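Local coordinates for trp repressor binding protein WrbA (PDB 1YDG), which uses FMN to catalyse the reduction of quinones to quinols by NADH or NADPH, working as a homotetrameric flavodoxin-like oxidoreductase, at residues 117-121 / 189-193. Residues are numbered along the deposited sequence.
Sequences TFSAM and QVRRQ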
ATOM      1  N   THR B 117       9.153 -10.086  16.813  1.00 13.96           N
ATOM      2  CA  THR B 117       9.644  -9.722  15.480  1.00 13.61           C
ATOM      3  C   THR B 117       8.804 -10.411  14.434  1.00 13.09           C
ATOM      4  O   THR B 117       8.245 -11.478  14.680  1.00 12.68           O
ATOM      5  CB  THR B 117      11.109 -10.019  15.264  1.00 12.70           C
ATOM      6  OG1 THR B 117      11.333 -11.414  15.384  1.00 13.44           O
ATOM      7  CG2 THR B 117      11.982  -9.264  16.271  1.00 13.37           C
ATOM      8  N   PHE B 118       8.718  -9.777  13.273  1.00 12.72           N
ATOM      9  CA  PHE B 118       7.862 -10.194  12.195  1.00 12.58           C
ATOM     10  C   PHE B 118       8.496  -9.904  10.854  1.00 12.86           C
ATOM     11  O   PHE B 118       8.931  -8.779  10.601  1.00 12.10           O
ATOM     12  CB  PHE B 118       6.555  -9.437  12.229  1.00 12.46           C
ATOM     13  CG  PHE B 118       5.576  -9.906  11.201  1.00 12.67           C
ATOM     14  CD1 PHE B 118       4.749 -10.994  11.467  1.00 12.72           C
ATOM     15  CD2 PHE B 118       5.506  -9.300   9.951  1.00 12.64           C
ATOM     16  CE1 PHE B 118       3.834 -11.447  10.508  1.00 12.68           C
ATOM     17  CE2 PHE B 118       4.598  -9.743   8.988  1.00 13.26           C
ATOM     18  CZ  PHE B 118       3.766 -10.832   9.265  1.00 13.05           C
ATOM     19  N   SER B 119       8.516 -10.912   9.986  1.00 12.02           N
ATOM     20  CA  SER B 119       8.807 -10.698   8.565  1.00 12.68           C
ATOM     21  C   SER B 119       7.918 -11.628   7.749  1.00 12.73           C
ATOM     22  O   SER B 119       7.218 -12.482   8.305  1.00 11.40           O
ATOM     23  CB  SER B 119      10.284 -10.936   8.259  1.00 12.40           C
ATOM     24  OG  SER B 119      10.565 -12.303   8.092  1.00 13.21           O
ATOM     25  N   ALA B 120       7.901 -11.431   6.438  1.00 13.11           N
ATOM     26  CA  ALA B 120       6.955 -12.135   5.600  1.00 12.94           C
ATOM     27  C   ALA B 120       7.564 -12.573   4.275  1.00 13.21           C
ATOM     28  O   ALA B 120       8.584 -12.051   3.842  1.00 13.83           O
ATOM     29  CB  ALA B 120       5.723 -11.256   5.366  1.00 12.85           C
ATOM     30  N   MET B 121       6.919 -13.548   3.647  1.00 13.17           N
ATOM     31  CA  MET B 121       7.364 -14.140   2.384  1.00 14.32           C
ATOM     32  C   MET B 121       6.141 -14.430   1.556  1.00 14.49           C
ATOM     33  O   MET B 121       5.027 -14.573   2.087  1.00 13.95           O
ATOM     34  CB  MET B 121       8.113 -15.461   2.591  1.00 13.83           C
ATOM     35  CG  MET B 121       9.344 -15.386   3.460  1.00 13.52           C
ATOM     36  SD  MET B 121      10.246 -16.959   3.590  1.00 15.30           S
ATOM     37  CE  MET B 121       8.978 -18.090   4.083  1.00 15.11           C
ATOM     38  N   GLN B 189      17.124 -13.883   5.238  1.00 15.92           N
ATOM     39  CA  GLN B 189      15.973 -13.236   5.894  1.00 15.99           C
ATOM     40  C   GLN B 189      15.722 -13.792   7.290  1.00 15.72           C
ATOM     41  O   GLN B 189      15.560 -13.028   8.239  1.00 15.39           O
ATOM     42  CB  GLN B 189      14.715 -13.381   5.059  1.00 15.52           C
ATOM     43  CG  GLN B 189      13.492 -12.673   5.657  1.00 15.61           C
ATOM     44  CD  GLN B 189      12.278 -12.753   4.781  1.00 15.54           C
ATOM     45  OE1 GLN B 189      12.387 -12.789   3.553  1.00 14.15           O
ATOM     46  NE2 GLN B 189      11.086 -12.768   5.404  1.00 15.70           N
ATOM     47  N   VAL B 190      15.712 -15.115   7.397  1.00 16.06           N
ATOM     48  CA  VAL B 190      15.419 -15.805   8.649  1.00 16.23           C
ATOM     49  C   VAL B 190      16.607 -15.714   9.603  1.00 16.67           C
ATOM     50  O   VAL B 190      16.429 -15.412  10.772  1.00 16.08           O
ATOM     51  CB  VAL B 190      15.035 -17.281   8.401  1.00 16.48           C
ATOM     52  CG1 VAL B 190      14.806 -18.035   9.734  1.00 15.51           C
ATOM     53  CG2 VAL B 190      13.771 -17.378   7.524  1.00 16.08           C
ATOM     54  N   ARG B 191      17.820 -15.955   9.097  1.00 17.43           N
ATOM     55  CA  ARG B 191      19.022 -15.889   9.920  1.00 18.04           C
ATOM     56  C   ARG B 191      19.129 -14.486  10.544  1.00 17.13           C
ATOM     57  O   ARG B 191      19.381 -14.318  11.731  1.00 16.64           O
ATOM     58  CB  ARG B 191      20.255 -16.255   9.069  1.00 18.44           C
ATOM     59  CG  ARG B 191      21.619 -16.009   9.702  1.00 20.27           C
ATOM     60  CD  ARG B 191      22.760 -16.510   8.794  1.00 23.14           C
ATOM     61  NE  ARG B 191      22.888 -15.669   7.592  1.00 28.01           N
ATOM     62  CZ  ARG B 191      22.701 -16.058   6.320  1.00 29.40           C
ATOM     63  NH1 ARG B 191      22.394 -17.319   6.000  1.00 31.26           N
ATOM     64  NH2 ARG B 191      22.842 -15.162   5.341  1.00 30.76           N
ATOM     65  N   ARG B 192      18.892 -13.483   9.723  1.00 16.93           N
ATOM     66  CA  ARG B 192      18.950 -12.108  10.164  1.00 16.63           C
ATOM     67  C   ARG B 192      17.903 -11.807  11.224  1.00 15.51           C
ATOM     68  O   ARG B 192      18.203 -11.176  12.231  1.00 15.03           O
ATOM     69  CB  ARG B 192      18.753 -11.217   8.954  1.00 16.62           C
ATOM     70  CG  ARG B 192      18.513  -9.787   9.279  1.00 18.24           C
ATOM     71  CD  ARG B 192      18.390  -8.987   7.974  1.00 19.13           C
ATOM     72  NE  ARG B 192      17.784  -7.701   8.263  1.00 21.02           N
ATOM     73  CZ  ARG B 192      18.428  -6.688   8.815  1.00 21.34           C
ATOM     74  NH1 ARG B 192      19.716  -6.803   9.127  1.00 23.76           N
ATOM     75  NH2 ARG B 192      17.784  -5.560   9.060  1.00 21.52           N
ATOM     76  N   GLN B 193      16.673 -12.248  10.988  1.00 14.64           N
ATOM     77  CA  GLN B 193      15.597 -12.035  11.959  1.00 14.66           C
ATOM     78  C   GLN B 193      15.881 -12.701  13.301  1.00 14.46           C
ATOM     79  O   GLN B 193      15.611 -12.118  14.355  1.00 14.46           O
ATOM     80  CB  GLN B 193      14.251 -12.499  11.396  1.00 14.41           C
ATOM     81  CG  GLN B 193      13.091 -12.371  12.388  1.00 13.84           C
ATOM     82  CD  GLN B 193      11.746 -12.577  11.762  1.00 12.36           C
ATOM     83  OE1 GLN B 193      11.643 -12.802  10.567  1.00 10.84           O
ATOM     84  NE2 GLN B 193      10.685 -12.497  12.577  1.00 11.70           N
TER
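Strand 117-121 and helix segment 189-193 run antiparallel (176°), their axes 9.8 Å apart, and two glutamines one helical turn apart bridge the buried gap with hydrogen bonds. At the start of the strand, Thr117 OG1 accepts a bond from Gln193 NE2 (3.1 Å) and is also bonded to Thr197, one turn further along the helix. Phe118 points to the other face of the sheet, where its ring meets Phe84 edge-to-face. Ser119 is the shared partner: its OG donates to Gln193 OE1 (2.7 Å) and accepts from Gln189 NE2 (2.8 Å), so one hydroxyl links both amides. Ala120 turns its methyl away, yet its carbonyl O takes a second bond from Gln189 NE2 (3.0 Å). Met121, two residues before Ser123, where a run of FMN-binding residues begins, touches the amide of Gln189 (CG to NE2 3.7 Å) and also packs on Met23 of helix 19-33. Beyond the pair, Gln193 NE2 bonds to Ile82 O and Gln189 OE1 to Ala169 N. The arrangement is the layered α/β packing of the flavodoxin-like fold: strand 117-124, paired in parallel with 81-89, is sandwiched between helix 180-204 and helix 131-144.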